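Periplasmic beta-glucosidase (PDB 6R5T) probably hydrolyses terminal, non-reducing beta-D-glucosyl residues in the periplasm, releasing beta-D-glucose. Local coordinates at residues R5-A8 against S9-R13; A60-D63 against Q64-H67; A320-L324 against G325-D329. The protein carries 1 engineered substitution. One frame throughout, in Å; residues are numbered along the deposited sequence.

Contact 1: residues R5-A8 against S9-R13; sequences RFIA and SLMAR
Phe6 and Leu10 meet where the leucine methyl CD2 approaches the phenylalanine ring obliquely, 4.4 Å from Phe6 CE1. The rings of Tyr322 and Phe327 also meet that of Phe6, inclined to it by about 55° and 60°. One residue further along, Ile7 and Met11 lie side by side and point the same way. Ile7 CG2 stands 3.9 Å from Met11 SD. Because Met11 CG lies beside its backbone N (chi1 -74°), the thioether chain starts back over the preceding turn, with CG 3.3 Å from Ile7 O. That carbonyl also accepts the Met11 backbone N at 2.9 Å. Equivalent bonds run from Ser9 N to Arg5 O, Leu10 N to Phe6 O and Ala12 N to Ala8 O, the regular i to i+4 ladder of an alpha-helix. The helix is amphipathic: Arg5, Ala8, Ser9 and Ala12 are exposed, whereas Ile7 is buried. Its apolar side rests on helix 307-323, where Ile7 touches Arg315 and Ala319 and Met11 touches Arg315 and Leu318, while Leu10 reaches Phe327 in the loop that follows.

Contact 2: residues A60-D63 against Q64-H67; sequences AMQD and QVRH
Gln64 N and Val65 N bond back three residues, to Met61 O at 3.0 Å and Gln62 O at 3.1 Å, each N lying well above its acceptor's carbonyl plane; with only a weak bond from Gln64 N to Ala60 O, this last turn of helix 55-65 is irregular. Ala60 O also receives the Gln64 side chain. Bent at chi2 (-48°), it curls back so that NE2 donates to Ala60 O at 3.1 Å, with the acceptor in the plane of the amide. Gln64 OE1 is taken by Arg42 of helix 34-42, which fixes the amide's rotation. Beside the same turn, Val65 CG2 packs 3.6 Å from Gln62 OE1, an oxygen that accepts the backbone N of Leu74. Asp63 and Arg66 run alongside each other with their carboxylate and guanidinium planes stacked, 22° apart. Asp63 OD1 lies over a guanidinium face in a long salt bridge, 4.0 Å from Arg66 NH2. The turn belongs to the beta-alpha-beta unit of strand 48-50, helix 55-65 and strand 75-78. Asp63 and Arg66 probably attract by charge alone, since no N-H of the guanidinium points at the oxygen; Asp63 OD1 has its directional bond with Tyr331 OH, while the Gln64 amide is held at both ends.

Contact 3: residues A320-L324 against G325-D329; sequences AKYDL and GLFAD
Phe327 CG lies beside its own backbone N (chi1 -73°), which turns the ring back against Lys321 and Tyr322, while positive phi at Gly325 (87°) reverses the chain to make this possible. The turn at Gly325 is a Schellman motif at the C-terminal end of helix 307-323; the Phe327 ring packs on it. Its two characteristic bonds reach back into the last turn: Leu326 N donates to Lys321 O at 3.1 Å, nearly in line with the carbonyl bond, and Gly325 N to Tyr322 O at 3.0 Å, from above the carbonyl plane. Positive phi of this kind is favoured by glycine.

Past the glycine, two side chains fold back on the helix. Tyr322 CA sits at the edge of the Phe327 ring, in its plane and 3.7 Å from CD2. Lys321 CB approaches the same ring obliquely, 3.8 Å from CE2. Leu326 packs across the reversal, CD1 being 4.0 Å from Leu324 CB, and continues onto Pro73 and Phe75. Lys321 runs extended beyond this apolar patch; its buried NZ is satisfied by Pro73 O, Gly47 O and Gln22 OE1, three neutral oxygens, which probably stabilise its positive charge. Asp323 instead forms a salt bridge with Lys3 of helix 2-12. The motif thus ends a helix packed outside the parallel strands of the TIM-barrel-like domain, with Leu324 touching Met172 of strand 172-178, and starts the connection toward helix 352-362. A water bridges the two sides of the turn: it donates to Tyr322 O at 2.8 Å, so this carbonyl oxygen holds two donors, and weakly accepts Phe327 N at 3.1 Å.

In the fold
All three contacts are local and lie on the same side of the chain's centre. Contact 1 is a surface helix, whereas contacts 2 and 3 are partly buried. Contacts 1 and 3 share a border, where Phe6 and Leu10 meet Tyr322 and Phe327; their centres are 14 Å apart. Contact 2 touches neither, although its nearest atoms come within about 4 Å of contact 3, and both lean on the segment around Pro73 and Leu74. Along 5-12 the bonds are regular i to i+4 ones and the side-chain contacts apolar. The other two contacts differ: at 60-67 a glutamine side chain and a stacked ion pair accompany an irregular last turn, while at 320-329 a glycine turns the chain and a water bridges it.

Contact 1: residues R5-A8 against S9-R13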
ATOM      1  N   ARG A   5      31.995  36.654  -7.914  1.00 39.93           N
ATOM      2  CA  ARG A   5      33.405  37.123  -7.814  1.00 42.63           C
ATOM      3  C   ARG A   5      33.915  36.847  -6.398  1.00 36.38           C
ATOM      4  O   ARG A   5      35.003  36.301  -6.276  1.00 31.10           O
ATOM      5  CB  ARG A   5      33.555  38.618  -8.125  1.00 51.01           C
ATOM      6  CG  ARG A   5      33.241  38.999  -9.571  1.00 61.79           C
ATOM      7  CD  ARG A   5      33.886  40.308 -10.010  1.00 65.53           C
ATOM      8  NE  ARG A   5      35.335  40.132  -9.989  1.00 78.96           N
ATOM      9  CZ  ARG A   5      36.226  40.986  -9.486  1.00 80.59           C
ATOM     10  NH1 ARG A   5      35.843  42.137  -8.959  1.00 81.91           N
ATOM     11  NH2 ARG A   5      37.514  40.675  -9.514  1.00 79.49           N
ATOM     12  N   PHE A   6      33.163  37.248  -5.380  1.00 29.31           N
ATOM     13  CA  PHE A   6      33.506  37.082  -3.945  1.00 25.71           C
ATOM     14  C   PHE A   6      33.790  35.586  -3.712  1.00 25.22           C
ATOM     15  O   PHE A   6      34.818  35.251  -3.111  1.00 22.72           O
ATOM     16  CB  PHE A   6      32.385  37.575  -3.015  1.00 26.34           C
ATOM     17  CG  PHE A   6      32.707  37.440  -1.553  1.00 27.37           C
ATOM     18  CD1 PHE A   6      32.425  36.257  -0.873  1.00 26.00           C
ATOM     19  CD2 PHE A   6      33.328  38.457  -0.852  1.00 29.78           C
ATOM     20  CE1 PHE A   6      32.763  36.093   0.463  1.00 27.57           C
ATOM     21  CE2 PHE A   6      33.671  38.288   0.490  1.00 35.02           C
ATOM     22  CZ  PHE A   6      33.391  37.102   1.146  1.00 33.89           C
ATOM     23  N   ILE A   7      32.892  34.723  -4.184  1.00 22.43           N
ATOM     24  CA  ILE A   7      33.000  33.262  -3.924  1.00 24.70           C
ATOM     25  C   ILE A   7      34.195  32.688  -4.672  1.00 21.88           C
ATOM     26  O   ILE A   7      34.929  31.899  -4.099  1.00 20.16           O
ATOM     27  CB  ILE A   7      31.681  32.516  -4.234  1.00 25.23           C
ATOM     28  CG1 ILE A   7      30.637  32.954  -3.199  1.00 29.07           C
ATOM     29  CG2 ILE A   7      31.902  31.018  -4.226  1.00 27.42           C
ATOM     30  CD1 ILE A   7      29.227  32.513  -3.478  1.00 31.45           C
ATOM     31  N   ALA A   8      34.398  33.074  -5.925  1.00 23.31           N
ATOM     32  CA  ALA A   8      35.533  32.578  -6.734  1.00 22.49           C
ATOM     33  C   ALA A   8      36.850  33.049  -6.091  1.00 21.28           C
ATOM     34  O   ALA A   8      37.779  32.244  -6.050  1.00 22.75           O
ATOM     35  CB  ALA A   8      35.412  33.066  -8.158  1.00 25.02           C
ATOM     36  N   SER A   9      36.929  34.272  -5.584  1.00 20.36           N
ATOM     37  CA  SER A   9      38.170  34.806  -4.981  1.00 22.08           C
ATOM     38  C   SER A   9      38.432  34.003  -3.711  1.00 21.63           C
ATOM     39  O   SER A   9      39.576  33.554  -3.490  1.00 21.23           O
ATOM     40  CB  SER A   9      38.085  36.286  -4.704  1.00 26.15           C
ATOM     41  OG  SER A   9      39.153  36.738  -3.849  1.00 31.26           O
ATOM     42  N   LEU A  10      37.396  33.782  -2.895  1.00 17.81           N
ATOM     43  CA  LEU A  10      37.588  32.996  -1.658  1.00 17.78           C
ATOM     44  C   LEU A  10      38.007  31.567  -2.002  1.00 17.84           C
ATOM     45  O   LEU A  10      38.965  31.036  -1.376  1.00 17.75           O
ATOM     46  CB  LEU A  10      36.329  33.022  -0.795  1.00 18.32           C
ATOM     47  CG  LEU A  10      36.417  32.216   0.496  1.00 19.88           C
ATOM     48  CD1 LEU A  10      37.598  32.616   1.352  1.00 20.32           C
ATOM     49  CD2 LEU A  10      35.165  32.496   1.303  1.00 18.71           C
ATOM     50  N   MET A  11      37.338  30.900  -2.946  1.00 17.38           N
ATOM     51  CA  MET A  11      37.690  29.496  -3.272  1.00 18.24           C
ATOM     52  C   MET A  11      39.104  29.375  -3.864  1.00 18.68           C
ATOM     53  O   MET A  11      39.700  28.351  -3.639  1.00 19.43           O
ATOM     54  CB  MET A  11      36.652  28.910  -4.226  1.00 21.41           C
ATOM     55  CG  MET A  11      35.406  28.654  -3.429  1.00 22.61           C
ATOM     56  SD  MET A  11      34.151  27.797  -4.339  1.00 25.06           S
ATOM     57  CE  MET A  11      34.926  26.207  -4.635  1.00 23.74           C
ATOM     58  N   ALA A  12      39.590  30.402  -4.554  1.00 20.03           N
ATOM     59  CA  ALA A  12      40.970  30.405  -5.108  1.00 21.46           C
ATOM     60  C   ALA A  12      41.978  30.409  -3.960  1.00 21.18           C
ATOM     61  O   ALA A  12      43.141  30.086  -4.210  1.00 24.11           O
ATOM     62  CB  ALA A  12      41.193  31.584  -6.061  1.00 22.75           C
ATOM     63  N   ARG A  13      41.585  30.774  -2.749  1.00 19.20           N
ATOM     64  CA  ARG A  13      42.497  30.809  -1.585  1.00 17.88           C
ATOM     65  C   ARG A  13      42.526  29.458  -0.864  1.00 18.89           C
ATOM     66  O   ARG A  13      43.358  29.259   0.051  1.00 19.24           O
ATOM     67  CB  ARG A  13      42.055  31.890  -0.597  1.00 20.48           C
ATOM     68  CG  ARG A  13      41.903  33.288  -1.175  1.00 22.03           C
ATOM     69  CD  ARG A  13      41.500  34.300  -0.113  1.00 23.56           C
ATOM     70  NE  ARG A  13      42.559  34.360   0.853  1.00 23.83           N
ATOM     71  CZ  ARG A  13      42.583  35.072   1.965  1.00 27.40           C
ATOM     72  NH1 ARG A  13      41.564  35.848   2.261  1.00 29.63           N
ATOM     73  NH2 ARG A  13      43.635  34.977   2.761  1.00 29.62           N
TER

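Contact 2: residues A60-D63 against Q64-H67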
ATOM      1  N   ALA A  60      29.700  31.178  21.097  1.00 22.45           N
ATOM      2  CA  ALA A  60      30.922  30.446  21.512  1.00 22.15           C
ATOM      3  C   ALA A  60      31.492  29.651  20.326  1.00 22.27           C
ATOM      4  O   ALA A  60      32.723  29.648  20.094  1.00 24.67           O
ATOM      5  CB  ALA A  60      30.624  29.558  22.695  1.00 26.07           C
ATOM      6  N   MET A  61      30.623  29.046  19.516  1.00 21.00           N
ATOM      7  CA  MET A  61      31.107  28.350  18.303  1.00 22.07           C
ATOM      8  C   MET A  61      31.648  29.343  17.280  1.00 19.52           C
ATOM      9  O   MET A  61      32.731  29.083  16.673  1.00 19.98           O
ATOM     10  CB  MET A  61      29.965  27.612  17.632  1.00 24.06           C
ATOM     11  CG  MET A  61      29.249  26.746  18.579  1.00 29.82           C
ATOM     12  SD  MET A  61      30.204  25.320  18.734  1.00 38.17           S
ATOM     13  CE  MET A  61      28.818  24.182  18.799  1.00 38.46           C
ATOM     14  N   GLN A  62      30.893  30.396  16.995  1.00 20.07           N
ATOM     15  CA  GLN A  62      31.307  31.398  15.971  1.00 22.83           C
ATOM     16  C   GLN A  62      32.647  32.029  16.412  1.00 22.17           C
ATOM     17  O   GLN A  62      33.500  32.345  15.544  1.00 22.09           O
ATOM     18  CB  GLN A  62      30.203  32.424  15.797  1.00 25.19           C
ATOM     19  CG  GLN A  62      30.196  33.151  14.472  1.00 28.94           C
ATOM     20  CD  GLN A  62      29.881  32.271  13.265  1.00 25.76           C
ATOM     21  OE1 GLN A  62      30.764  31.589  12.791  1.00 23.58           O
ATOM     22  NE2 GLN A  62      28.664  32.339  12.717  1.00 25.88           N
ATOM     23  N   ASP A  63      32.843  32.166  17.727  1.00 22.49           N
ATOM     24  CA  ASP A  63      34.102  32.726  18.267  1.00 23.90           C
ATOM     25  C   ASP A  63      35.297  31.858  17.870  1.00 23.77           C
ATOM     26  O   ASP A  63      36.389  32.419  17.731  1.00 25.35           O
ATOM     27  CB  ASP A  63      34.061  32.897  19.777  1.00 22.88           C
ATOM     28  CG  ASP A  63      33.205  34.048  20.272  1.00 24.09           C
ATOM     29  OD1 ASP A  63      32.794  34.938  19.499  1.00 26.64           O
ATOM     30  OD2 ASP A  63      32.924  34.032  21.451  1.00 29.86           O
ATOM     31  N   GLN A  64      35.132  30.546  17.745  1.00 23.11           N
ATOM     32  CA  GLN A  64      36.247  29.627  17.449  1.00 21.81           C
ATOM     33  C   GLN A  64      36.741  29.868  16.029  1.00 22.49           C
ATOM     34  O   GLN A  64      37.904  29.535  15.743  1.00 20.20           O
ATOM     35  CB  GLN A  64      35.858  28.172  17.640  1.00 24.82           C
ATOM     36  CG  GLN A  64      35.331  27.888  19.035  1.00 27.89           C
ATOM     37  CD  GLN A  64      36.239  28.467  20.090  1.00 33.85           C
ATOM     38  OE1 GLN A  64      37.422  28.119  20.137  1.00 37.62           O
ATOM     39  NE2 GLN A  64      35.707  29.383  20.897  1.00 35.44           N
ATOM     40  N   VAL A  65      35.879  30.368  15.143  1.00 20.76           N
ATOM     41  CA  VAL A  65      36.241  30.609  13.718  1.00 22.37           C
ATOM     42  C   VAL A  65      37.406  31.600  13.620  1.00 24.30           C
ATOM     43  O   VAL A  65      38.207  31.458  12.699  1.00 25.37           O
ATOM     44  CB  VAL A  65      35.009  31.103  12.950  1.00 23.92           C
ATOM     45  CG1 VAL A  65      35.356  31.682  11.621  1.00 25.35           C
ATOM     46  CG2 VAL A  65      34.006  29.974  12.799  1.00 23.17           C
ATOM     47  N   ARG A  66      37.436  32.584  14.511  1.00 27.21           N
ATOM     48  CA  ARG A  66      38.491  33.634  14.512  1.00 31.47           C
ATOM     49  C   ARG A  66      39.868  32.972  14.575  1.00 26.49           C
ATOM     50  O   ARG A  66      40.868  33.663  14.244  1.00 26.92           O
ATOM     51  CB  ARG A  66      38.328  34.574  15.709  1.00 41.41           C
ATOM     52  CG  ARG A  66      37.021  35.363  15.771  1.00 55.49           C
ATOM     53  CD  ARG A  66      37.213  36.729  16.442  1.00 66.98           C
ATOM     54  NE  ARG A  66      36.424  37.109  17.618  1.00 73.18           N
ATOM     55  CZ  ARG A  66      36.734  36.805  18.883  1.00 80.63           C
ATOM     56  NH1 ARG A  66      37.772  36.025  19.149  1.00 84.72           N
ATOM     57  NH2 ARG A  66      35.977  37.251  19.876  1.00 77.85           N
ATOM     58  N   HIS A  67      39.993  31.717  15.034  1.00 24.42           N
ATOM     59  CA  HIS A  67      41.308  31.048  15.202  1.00 23.33           C
ATOM     60  C   HIS A  67      41.722  30.274  13.949  1.00 26.94           C
ATOM     61  O   HIS A  67      42.837  29.776  13.913  1.00 28.42           O
ATOM     62  CB  HIS A  67      41.337  30.122  16.421  1.00 29.66           C
ATOM     63  CG  HIS A  67      41.123  30.837  17.702  1.00 34.56           C
ATOM     64  ND1 HIS A  67      42.067  31.706  18.249  1.00 37.84           N
ATOM     65  CD2 HIS A  67      40.063  30.845  18.541  1.00 37.22           C
ATOM     66  CE1 HIS A  67      41.593  32.191  19.380  1.00 37.81           C
ATOM     67  NE2 HIS A  67      40.369  31.675  19.587  1.00 37.10           N
TER

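Contact 3: residues A320-L324 against G325-D329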
ATOM      1  N   ALA A 320      25.455  29.851   0.340  1.00 16.43           N
ATOM      2  CA  ALA A 320      24.423  29.924   1.389  1.00 16.07           C
ATOM      3  C   ALA A 320      24.855  30.888   2.490  1.00 16.10           C
ATOM      4  O   ALA A 320      24.050  31.714   2.959  1.00 15.51           O
ATOM      5  CB  ALA A 320      24.144  28.558   1.948  1.00 15.84           C
ATOM      6  N   LYS A 321      26.109  30.806   2.906  1.00 14.45           N
ATOM      7  CA  LYS A 321      26.605  31.704   3.967  1.00 15.49           C
ATOM      8  C   LYS A 321      26.580  33.156   3.475  1.00 14.80           C
ATOM      9  O   LYS A 321      26.276  34.037   4.290  1.00 16.79           O
ATOM     10  CB  LYS A 321      28.002  31.254   4.319  1.00 16.29           C
ATOM     11  CG  LYS A 321      28.022  29.903   5.012  1.00 15.53           C
ATOM     12  CD  LYS A 321      29.408  29.404   5.379  1.00 14.87           C
ATOM     13  CE  LYS A 321      29.330  28.117   6.162  1.00 16.44           C
ATOM     14  NZ  LYS A 321      30.637  27.672   6.687  1.00 17.28           N
ATOM     15  N   TYR A 322      26.891  33.364   2.208  1.00 16.33           N
ATOM     16  CA  TYR A 322      26.916  34.715   1.595  1.00 17.39           C
ATOM     17  C   TYR A 322      25.489  35.307   1.686  1.00 18.03           C
ATOM     18  O   TYR A 322      25.275  36.389   2.231  1.00 18.08           O
ATOM     19  CB  TYR A 322      27.470  34.612   0.174  1.00 19.02           C
ATOM     20  CG  TYR A 322      27.581  35.935  -0.547  1.00 21.21           C
ATOM     21  CD1 TYR A 322      26.469  36.538  -1.108  1.00 26.22           C
ATOM     22  CD2 TYR A 322      28.806  36.568  -0.655  1.00 25.03           C
ATOM     23  CE1 TYR A 322      26.573  37.726  -1.814  1.00 29.04           C
ATOM     24  CE2 TYR A 322      28.916  37.782  -1.306  1.00 28.11           C
ATOM     25  CZ  TYR A 322      27.804  38.356  -1.890  1.00 32.72           C
ATOM     26  OH  TYR A 322      27.942  39.531  -2.582  1.00 35.09           O
ATOM     27  N   ASP A 323      24.494  34.517   1.244  1.00 18.10           N
ATOM     28  CA  ASP A 323      23.089  34.978   1.210  1.00 20.50           C
ATOM     29  C   ASP A 323      22.583  35.241   2.635  1.00 18.11           C
ATOM     30  O   ASP A 323      21.757  36.171   2.783  1.00 18.75           O
ATOM     31  CB  ASP A 323      22.192  33.997   0.475  1.00 18.32           C
ATOM     32  CG  ASP A 323      22.433  33.953  -1.012  1.00 20.42           C
ATOM     33  OD1 ASP A 323      23.179  34.865  -1.559  1.00 22.19           O
ATOM     34  OD2 ASP A 323      21.937  32.967  -1.640  1.00 25.01           O
ATOM     35  N   LEU A 324      23.056  34.482   3.620  1.00 16.79           N
ATOM     36  CA  LEU A 324      22.656  34.646   5.032  1.00 16.00           C
ATOM     37  C   LEU A 324      23.299  35.884   5.689  1.00 16.94           C
ATOM     38  O   LEU A 324      22.966  36.206   6.822  1.00 17.56           O
ATOM     39  CB  LEU A 324      22.994  33.369   5.776  1.00 15.91           C
ATOM     40  CG  LEU A 324      21.956  32.277   5.545  1.00 15.40           C
ATOM     41  CD1 LEU A 324      22.481  30.947   5.992  1.00 17.05           C
ATOM     42  CD2 LEU A 324      20.698  32.626   6.300  1.00 16.07           C
ATOM     43  N   GLY A 325      24.216  36.528   4.985  1.00 16.67           N
ATOM     44  CA  GLY A 325      24.873  37.759   5.456  1.00 18.38           C
ATOM     45  C   GLY A 325      26.084  37.475   6.312  1.00 18.30           C
ATOM     46  O   GLY A 325      26.578  38.406   6.974  1.00 20.23           O
ATOM     47  N   LEU A 326      26.521  36.223   6.412  1.00 17.93           N
ATOM     48  CA  LEU A 326      27.514  35.814   7.421  1.00 16.82           C
ATOM     49  C   LEU A 326      28.919  36.284   7.033  1.00 16.88           C
ATOM     50  O   LEU A 326      29.730  36.395   7.930  1.00 19.81           O
ATOM     51  CB  LEU A 326      27.418  34.311   7.674  1.00 16.78           C
ATOM     52  CG  LEU A 326      26.094  33.882   8.314  1.00 17.08           C
ATOM     53  CD1 LEU A 326      25.957  32.357   8.222  1.00 18.56           C
ATOM     54  CD2 LEU A 326      25.990  34.308   9.778  1.00 18.62           C
ATOM     55  N   PHE A 327      29.186  36.526   5.773  1.00 18.35           N
ATOM     56  CA  PHE A 327      30.509  37.107   5.391  1.00 20.36           C
ATOM     57  C   PHE A 327      30.517  38.601   5.717  1.00 26.15           C
ATOM     58  O   PHE A 327      31.590  39.127   6.012  1.00 27.76           O
ATOM     59  CB  PHE A 327      30.851  36.872   3.940  1.00 20.02           C
ATOM     60  CG  PHE A 327      31.234  35.457   3.645  1.00 17.93           C
ATOM     61  CD1 PHE A 327      32.432  34.958   4.125  1.00 18.46           C
ATOM     62  CD2 PHE A 327      30.393  34.613   2.953  1.00 17.92           C
ATOM     63  CE1 PHE A 327      32.815  33.649   3.894  1.00 20.49           C
ATOM     64  CE2 PHE A 327      30.790  33.320   2.679  1.00 19.39           C
ATOM     65  CZ  PHE A 327      31.972  32.815   3.184  1.00 19.27           C
ATOM     66  N   ALA A 328      29.363  39.261   5.739  1.00 22.99           N
ATOM     67  CA  ALA A 328      29.286  40.706   6.068  1.00 21.49           C
ATOM     68  C   ALA A 328      29.364  40.890   7.578  1.00 24.27           C
ATOM     69  O   ALA A 328      30.030  41.822   8.057  1.00 22.62           O
ATOM     70  CB  ALA A 328      28.030  41.285   5.468  1.00 21.50           C
ATOM     71  N   ASP A 329      28.706  40.012   8.348  1.00 21.73           N
ATOM     72  CA  ASP A 329      28.787  40.029   9.815  1.00 21.30           C
ATOM     73  C   ASP A 329      28.380  38.662  10.329  1.00 22.00           C
ATOM     74  O   ASP A 329      27.183  38.350  10.371  1.00 22.05           O
ATOM     75  CB  ASP A 329      27.897  41.117  10.420  1.00 24.98           C
ATOM     76  CG  ASP A 329      27.901  41.177  11.946  1.00 22.31           C
ATOM     77  OD1 ASP A 329      28.748  40.505  12.597  1.00 25.49           O
ATOM     78  OD2 ASP A 329      27.018  41.888  12.476  1.00 28.14           O
TER
HETATM   79  O   HOH W   1      27.441  37.684   3.503  1.00 20.33           O